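Local coordinates for protein Pa14_01140 (Pseudomonas aeruginosa, PDB 6OX6) that acts as the immunity protein of the type VI secretion effector Tas1, a toxin that synthesizes (p)ppApp, and helps prevent its early activation, at residues G6-F9 against A10-I14; I16-D19 against F20-V23; V36-Y39 against G40-E43. All coordinates share one frame; numbering follows the deposited sequence.

Overall arrangement
All three contacts are local, between neighbours in the chain, around one antiparallel sheet. Contact 1 is a short helix that leads into strand 14-18. Contact 2 is the tight hairpin between strands 14-18 and 23-28, and it is the most buried of the three. Contact 3 is the turn after edge strand 33-38, partly buried. Contacts 1 and 2 lie on opposite sides of the chain's centre, about 19 Å apart between centres. Contacts 2 and 3 touch: Val23 packs on Val36 and Phe38, and the Tyr39 hydroxyl probably bonds Asp17. Helical backbone bonds dominate contact 1, strand pairing and an aromatic ring contact 2, and an arginine-to-carbonyl bond contact 3. Each contact also meets the Tas1 chain.

Contact 1: residues G6-F9 against A10-I14; sequences GEAF and ARRDI
Ile14 lies over one face of the Phe9 ring, with CG1 offset toward the rim and 4.1 Å from Phe9 CD2. The Arg11 guanidinium has Ala8 CA over one face and Glu7 CB at its edge. The Arg12 guanidinium carries Ile14 CD1 over one face, and NH2 of Arg11 lies at its edge. These groups pack along the short helix 7-11 and its exit into strand 14-18. Gly6 is the N-cap, with positive phi. The helix is held by two i to i+4 bonds, Arg11 N to Glu7 O at 3.0 Å and Arg12 N to Ala8 O at 3.0 Å. Ala10 N makes only weak bonds, to Gly6 O and Glu7 O. The Phe9 side chain sits beside its backbone N (chi1 -73°) and crosses Ile14 at about a right angle. Its ring also meets Trp27 edge-to-face and packs on Pro414 of the Tas1 chain. Ala8 CB packs 4.0 Å from Ile14 CD1. On the outer side the Arg11 chain bends at chi2 and chi3, which folds its guanidinium back over Ala8 CA, with Glu7 CB at its edge. The resulting salt bridge, Glu7 OE2 to Arg11 NH1, is long at 3.9 Å. Its carboxylate and guanidinium planes stand 82° apart, so it is not a flat, two-pronged pair. Arg12 is the first residue to leave the helix, and its NH1 makes a salt bridge with Glu64. Arg12 NH2 lies 4.1 Å from Ala8 CB.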
loop_
_atom_site.group_PDB
_atom_site.type_symbol
_atom_site.label_atom_id
_atom_site.label_comp_id
_atom_site.label_asym_id
_atom_site.label_seq_id
_atom_site.Cartn_x
_atom_site.Cartn_y
_atom_site.Cartn_z
ATOM N N GLY B 6 -16.121 -10.912 -3.423
ATOM C CA GLY B 6 -17.009 -11.938 -3.947
ATOM C C GLY B 6 -17.752 -12.764 -2.909
ATOM O O GLY B 6 -18.464 -12.216 -2.057
ATOM N N GLU B 7 -17.544 -14.087 -2.961
ATOM C CA GLU B 7 -18.459 -15.042 -2.344
ATOM C C GLU B 7 -18.733 -14.745 -0.872
ATOM O O GLU B 7 -19.898 -14.687 -0.448
ATOM C CB GLU B 7 -17.933 -16.464 -2.543
ATOM C CG GLU B 7 -18.783 -17.094 -3.653
ATOM C CD GLU B 7 -18.376 -18.564 -3.916
ATOM O OE1 GLU B 7 -18.096 -18.980 -5.078
ATOM O OE2 GLU B 7 -18.487 -19.334 -2.911
ATOM N N ALA B 8 -17.678 -14.500 -0.094
ATOM C CA ALA B 8 -17.799 -14.354 1.355
ATOM C C ALA B 8 -18.617 -13.129 1.750
ATOM O O ALA B 8 -19.437 -13.189 2.680
ATOM C CB ALA B 8 -16.407 -14.261 1.979
ATOM N N PHE B 9 -18.364 -11.989 1.088
ATOM C CA PHE B 9 -19.071 -10.758 1.402
ATOM C C PHE B 9 -20.563 -10.864 1.123
ATOM O O PHE B 9 -21.368 -10.130 1.707
ATOM C CB PHE B 9 -18.460 -9.617 0.587
ATOM C CG PHE B 9 -17.114 -9.199 1.084
ATOM C CD1 PHE B 9 -15.966 -9.805 0.599
ATOM C CD2 PHE B 9 -17.003 -8.242 2.077
ATOM C CE1 PHE B 9 -14.717 -9.436 1.079
ATOM C CE2 PHE B 9 -15.759 -7.860 2.562
ATOM C CZ PHE B 9 -14.610 -8.467 2.060
ATOM N N ALA B 10 -20.948 -11.716 0.195
ATOM C CA ALA B 10 -22.367 -11.912 -0.020
ATOM C C ALA B 10 -22.945 -12.959 0.912
ATOM O O ALA B 10 -24.157 -12.960 1.128
ATOM C CB ALA B 10 -22.645 -12.299 -1.470
ATOM N N ARG B 11 -22.094 -13.868 1.379
ATOM C CA ARG B 11 -22.451 -14.909 2.343
ATOM C C ARG B 11 -22.764 -14.465 3.789
ATOM O O ARG B 11 -23.690 -14.984 4.413
ATOM C CB ARG B 11 -21.373 -15.998 2.365
ATOM C CG ARG B 11 -21.543 -17.062 1.294
ATOM C CD ARG B 11 -21.185 -18.441 1.824
ATOM N NE ARG B 11 -19.969 -18.417 2.631
ATOM C CZ ARG B 11 -18.743 -18.292 2.132
ATOM N NH1 ARG B 11 -18.566 -18.177 0.823
ATOM N NH2 ARG B 11 -17.694 -18.280 2.942
ATOM N N ARG B 12 -21.990 -13.511 4.316
ATOM C CA ARG B 12 -22.127 -13.083 5.699
ATOM C C ARG B 12 -21.311 -11.859 6.073
ATOM O O ARG B 12 -20.503 -11.376 5.291
ATOM C CB ARG B 12 -21.548 -14.202 6.570
ATOM C CG ARG B 12 -20.052 -14.383 6.332
ATOM C CD ARG B 12 -19.500 -15.724 6.785
ATOM N NE ARG B 12 -18.279 -16.058 6.059
ATOM C CZ ARG B 12 -17.064 -15.645 6.406
ATOM N NH1 ARG B 12 -16.901 -14.892 7.477
ATOM N NH2 ARG B 12 -16.011 -15.989 5.683
ATOM N N ASP B 13 -21.552 -11.355 7.281
ATOM C CA ASP B 13 -20.724 -10.313 7.849
ATOM C C ASP B 13 -19.260 -10.736 7.858
ATOM O O ASP B 13 -18.932 -11.905 8.062
ATOM C CB ASP B 13 -21.190 -9.992 9.268
ATOM C CG ASP B 13 -22.572 -9.327 9.306
ATOM O OD1 ASP B 13 -23.216 -9.151 8.242
ATOM O OD2 ASP B 13 -22.986 -8.928 10.411
ATOM N N ILE B 14 -18.382 -9.766 7.621
ATOM C CA ILE B 14 -16.945 -9.988 7.508
ATOM C C ILE B 14 -16.234 -8.947 8.359
ATOM O O ILE B 14 -16.494 -7.740 8.220
ATOM C CB ILE B 14 -16.468 -9.885 6.045
ATOM C CG1 ILE B 14 -17.189 -10.901 5.146
ATOM C CG2 ILE B 14 -14.939 -10.036 5.968
ATOM C CD1 ILE B 14 -16.809 -12.284 5.409
#

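Contact 2: residues I16-D19 against F20-V23; sequences IDYD and FEDV
Tyr18 and Phe20 both swing CG away from their own backbone N (chi1 180° and -173°), and their side chains run side by side in the same direction. This brings Phe20 CB to 3.5 Å from Tyr18 CE1. In Glu21, CG instead stands beside the backbone N and anti to the carbonyl carbon (chi1 -61°), and this CG lies 3.7 Å from Tyr18 CE2. Glu21 N sits over the centre of the same ring. The chain here is a beta hairpin closed by a G1 bulge: Asp22 and Val23 both face Tyr18, and Asp22 has the left-handed backbone of such a bulge. Tyr18 N binds Val23 O at 2.9 Å. The return bond, Val23 N to Tyr18 O, is longer at 3.3 Å but straight. Asp22 N binds Asp19 O from above the carbonyl plane. Val23 CG1 packs 3.8 Å from Tyr18 CD2. Glu21 OE1 meets Lys305 and Tyr297 of the Tas1 chain, while its OE2 pairs with Arg53. The Tyr39 hydroxyl bonds Asp17 OD1. The hairpin joins strands 14-18 and 23-28, with helix 53-61 against Tyr18 and Glu21.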
loop_
_atom_site.group_PDB
_atom_site.type_symbol
_atom_site.label_atom_id
_atom_site.label_comp_id
_atom_site.label_asym_id
_atom_site.label_seq_id
_atom_site.Cartn_x
_atom_site.Cartn_y
_atom_site.Cartn_z
ATOM N N ILE B 16 -12.317 -7.618 9.597
ATOM C CA ILE B 16 -11.008 -7.552 8.966
ATOM C C ILE B 16 -10.047 -6.815 9.880
ATOM O O ILE B 16 -10.391 -5.748 10.400
ATOM C CB ILE B 16 -11.110 -6.815 7.624
ATOM C CG1 ILE B 16 -11.968 -7.624 6.662
ATOM C CG2 ILE B 16 -9.758 -6.518 7.089
ATOM C CD1 ILE B 16 -12.396 -6.820 5.461
ATOM N N ASP B 17 -8.847 -7.377 10.071
ATOM C CA ASP B 17 -7.751 -6.706 10.755
ATOM C C ASP B 17 -6.617 -6.468 9.760
ATOM O O ASP B 17 -6.186 -7.397 9.078
ATOM C CB ASP B 17 -7.252 -7.548 11.932
ATOM C CG ASP B 17 -6.029 -6.941 12.617
ATOM O OD1 ASP B 17 -5.855 -5.701 12.559
ATOM O OD2 ASP B 17 -5.226 -7.715 13.204
ATOM N N TYR B 18 -6.124 -5.249 9.689
ATOM C CA TYR B 18 -5.006 -4.909 8.804
ATOM C C TYR B 18 -3.941 -4.294 9.700
ATOM O O TYR B 18 -3.975 -3.083 9.957
ATOM C CB TYR B 18 -5.467 -3.943 7.706
ATOM C CG TYR B 18 -4.401 -3.492 6.702
ATOM C CD1 TYR B 18 -3.300 -4.301 6.378
ATOM C CD2 TYR B 18 -4.512 -2.249 6.064
ATOM C CE1 TYR B 18 -2.332 -3.882 5.446
ATOM C CE2 TYR B 18 -3.546 -1.832 5.140
ATOM C CZ TYR B 18 -2.478 -2.669 4.830
ATOM O OH TYR B 18 -1.533 -2.239 3.932
ATOM N N ASP B 19 -3.003 -5.114 10.191
ATOM C CA ASP B 19 -2.100 -4.595 11.213
ATOM C C ASP B 19 -1.112 -3.579 10.653
ATOM O O ASP B 19 -0.717 -2.662 11.388
ATOM C CB ASP B 19 -1.350 -5.714 11.939
ATOM C CG ASP B 19 -0.993 -5.323 13.384
ATOM O OD1 ASP B 19 -0.116 -4.453 13.565
ATOM O OD2 ASP B 19 -1.598 -5.853 14.341
ATOM N N PHE B 20 -0.746 -3.667 9.366
ATOM C CA PHE B 20 0.208 -2.698 8.824
ATOM C C PHE B 20 -0.225 -1.255 9.087
ATOM O O PHE B 20 0.607 -0.418 9.435
ATOM C CB PHE B 20 0.432 -2.928 7.328
ATOM C CG PHE B 20 1.535 -2.067 6.751
ATOM C CD1 PHE B 20 2.846 -2.191 7.200
ATOM C CD2 PHE B 20 1.245 -1.098 5.790
ATOM C CE1 PHE B 20 3.863 -1.386 6.672
ATOM C CE2 PHE B 20 2.256 -0.285 5.252
ATOM C CZ PHE B 20 3.570 -0.427 5.702
ATOM N N GLU B 21 -1.523 -0.950 8.971
ATOM C CA GLU B 21 -2.008 0.403 9.244
ATOM C C GLU B 21 -2.893 0.468 10.483
ATOM O O GLU B 21 -3.689 1.397 10.621
ATOM C CB GLU B 21 -2.761 0.984 8.039
ATOM C CG GLU B 21 -1.924 1.134 6.745
ATOM C CD GLU B 21 -2.107 2.472 6.041
ATOM O OE1 GLU B 21 -2.524 3.473 6.676
ATOM O OE2 GLU B 21 -1.871 2.511 4.819
ATOM N N ASP B 22 -2.779 -0.483 11.400
ATOM C CA ASP B 22 -3.502 -0.383 12.687
ATOM C C ASP B 22 -4.998 -0.081 12.495
ATOM O O ASP B 22 -5.570 0.789 13.150
ATOM C CB ASP B 22 -2.860 0.688 13.571
ATOM C CG ASP B 22 -1.518 0.252 14.146
ATOM O OD1 ASP B 22 -1.115 -0.902 13.912
ATOM O OD2 ASP B 22 -0.876 1.068 14.839
ATOM N N VAL B 23 -5.638 -0.790 11.570
ATOM C CA VAL B 23 -7.020 -0.494 11.223
ATOM C C VAL B 23 -7.804 -1.800 11.119
ATOM O O VAL B 23 -7.250 -2.854 10.769
ATOM C CB VAL B 23 -7.107 0.351 9.922
ATOM C CG1 VAL B 23 -6.483 -0.372 8.673
ATOM C CG2 VAL B 23 -8.520 0.799 9.673
HETATM O O HOH W 1 -1.531 0.094 3.184
#

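Contact 3: residues V36-Y39 against G40-E43; sequences VRFY and GEAE
Arg37 reaches across the turn to the Glu41 carbonyl, and this is the tight part of the contact. Its NE donates to Glu41 O at 2.7 Å, almost straight (173°). The oxygen lies in the guanidinium plane, at its edge, and the donor lies in the carbonyl plane. The chain is extended from CG to NE, with CG turned away from the backbone N (chi1 -175°). It therefore runs alongside residues 41 to 43, with CG 3.7 Å from Glu43 N. NH1 of the same group bonds Glu71 O, which gives the guanidinium a second partner. Glu43 packs on the strand: its CG lies 3.4 Å from Val36 O. Its OE2 makes a salt bridge with Arg26 and a hydrogen bond with Tyr70.

The turn itself is a type II beta turn from Phe38 to Glu41, closed by Glu41 N to Phe38 O at 3.0 Å. Gly40 takes the third position, with positive phi. Gly40 and Ala42 form the exposed, looser side. The Glu41 carboxyl carbon CD stays 4.0 Å from Phe38 CB. A water lies between the strand and the returning chain: Phe38 N donates to it at 2.9 Å, and it donates to Ala42 O at 2.8 Å and, over a longer distance, to Glu41 OE1. Lys303 of the Tas1 chain makes a salt bridge with Glu41 OE2 and a cation-pi contact with the Phe38 ring. The turn leaves the end of edge strand 33-38, beside strand 23-28, and leads on toward helix 53-61.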
loop_
_atom_site.group_PDB
_atom_site.type_symbol
_atom_site.label_atom_id
_atom_site.label_comp_id
_atom_site.label_asym_id
_atom_site.label_seq_id
_atom_site.Cartn_x
_atom_site.Cartn_y
_atom_site.Cartn_z
ATOM N N VAL B 36 -15.284 1.458 9.617
ATOM C CA VAL B 36 -13.870 1.376 9.952
ATOM C C VAL B 36 -13.714 1.613 11.444
ATOM O O VAL B 36 -14.468 2.405 12.027
ATOM C CB VAL B 36 -13.035 2.390 9.142
ATOM C CG1 VAL B 36 -13.432 3.850 9.503
ATOM C CG2 VAL B 36 -11.570 2.172 9.388
ATOM N N ARG B 37 -12.757 0.895 12.066
ATOM C CA ARG B 37 -12.408 1.100 13.476
ATOM C C ARG B 37 -10.896 1.039 13.610
ATOM O O ARG B 37 -10.300 -0.026 13.412
ATOM C CB ARG B 37 -13.062 0.057 14.377
ATOM C CG ARG B 37 -12.810 0.309 15.847
ATOM C CD ARG B 37 -13.680 -0.548 16.738
ATOM N NE ARG B 37 -13.416 -0.249 18.142
ATOM C CZ ARG B 37 -13.875 -0.952 19.174
ATOM N NH1 ARG B 37 -14.633 -2.027 18.997
ATOM N NH2 ARG B 37 -13.554 -0.575 20.394
ATOM N N PHE B 38 -10.271 2.173 13.919
ATOM C CA PHE B 38 -8.821 2.231 14.066
ATOM C C PHE B 38 -8.413 1.730 15.432
ATOM O O PHE B 38 -9.186 1.813 16.390
ATOM C CB PHE B 38 -8.303 3.651 13.863
ATOM C CG PHE B 38 -8.421 4.133 12.423
ATOM C CD1 PHE B 38 -9.513 4.881 12.012
ATOM C CD2 PHE B 38 -7.452 3.816 11.501
ATOM C CE1 PHE B 38 -9.635 5.305 10.714
ATOM C CE2 PHE B 38 -7.570 4.244 10.160
ATOM C CZ PHE B 38 -8.663 4.982 9.786
ATOM N N TYR B 39 -7.189 1.195 15.518
ATOM C CA TYR B 39 -6.697 0.672 16.789
ATOM C C TYR B 39 -6.829 1.730 17.861
ATOM O O TYR B 39 -6.498 2.894 17.636
ATOM C CB TYR B 39 -5.233 0.253 16.685
ATOM C CG TYR B 39 -4.971 -1.065 16.009
ATOM C CD1 TYR B 39 -5.922 -1.667 15.180
ATOM C CD2 TYR B 39 -3.760 -1.706 16.201
ATOM C CE1 TYR B 39 -5.657 -2.871 14.544
ATOM C CE2 TYR B 39 -3.484 -2.882 15.583
ATOM C CZ TYR B 39 -4.424 -3.469 14.750
ATOM O OH TYR B 39 -4.090 -4.683 14.174
ATOM N N GLY B 40 -7.345 1.331 19.021
ATOM C CA GLY B 40 -7.481 2.235 20.150
ATOM C C GLY B 40 -8.638 3.210 20.087
ATOM O O GLY B 40 -8.693 4.136 20.917
ATOM N N GLU B 41 -9.575 3.035 19.157
ATOM C CA GLU B 41 -10.673 3.975 19.002
ATOM C C GLU B 41 -11.988 3.229 18.924
ATOM O O GLU B 41 -12.029 2.034 18.636
ATOM C CB GLU B 41 -10.507 4.825 17.736
ATOM C CG GLU B 41 -9.314 5.744 17.813
ATOM C CD GLU B 41 -9.086 6.552 16.547
ATOM O OE1 GLU B 41 -10.056 6.775 15.785
ATOM O OE2 GLU B 41 -7.928 6.973 16.333
ATOM N N ALA B 42 -13.074 3.973 19.111
ATOM C CA ALA B 42 -14.385 3.464 18.736
ATOM C C ALA B 42 -14.541 3.455 17.209
ATOM O O ALA B 42 -13.811 4.124 16.471
ATOM C CB ALA B 42 -15.495 4.297 19.380
ATOM N N GLU B 43 -15.495 2.652 16.741
ATOM C CA GLU B 43 -15.823 2.623 15.325
ATOM C C GLU B 43 -16.262 4.007 14.841
ATOM O O GLU B 43 -17.036 4.706 15.509
ATOM C CB GLU B 43 -16.929 1.593 15.075
ATOM C CG GLU B 43 -17.349 1.456 13.623
ATOM C CD GLU B 43 -18.427 0.401 13.447
ATOM O OE1 GLU B 43 -19.616 0.798 13.449
ATOM O OE2 GLU B 43 -18.092 -0.815 13.322
HETATM O O HOH W 2 -12.004 4.508 14.405
#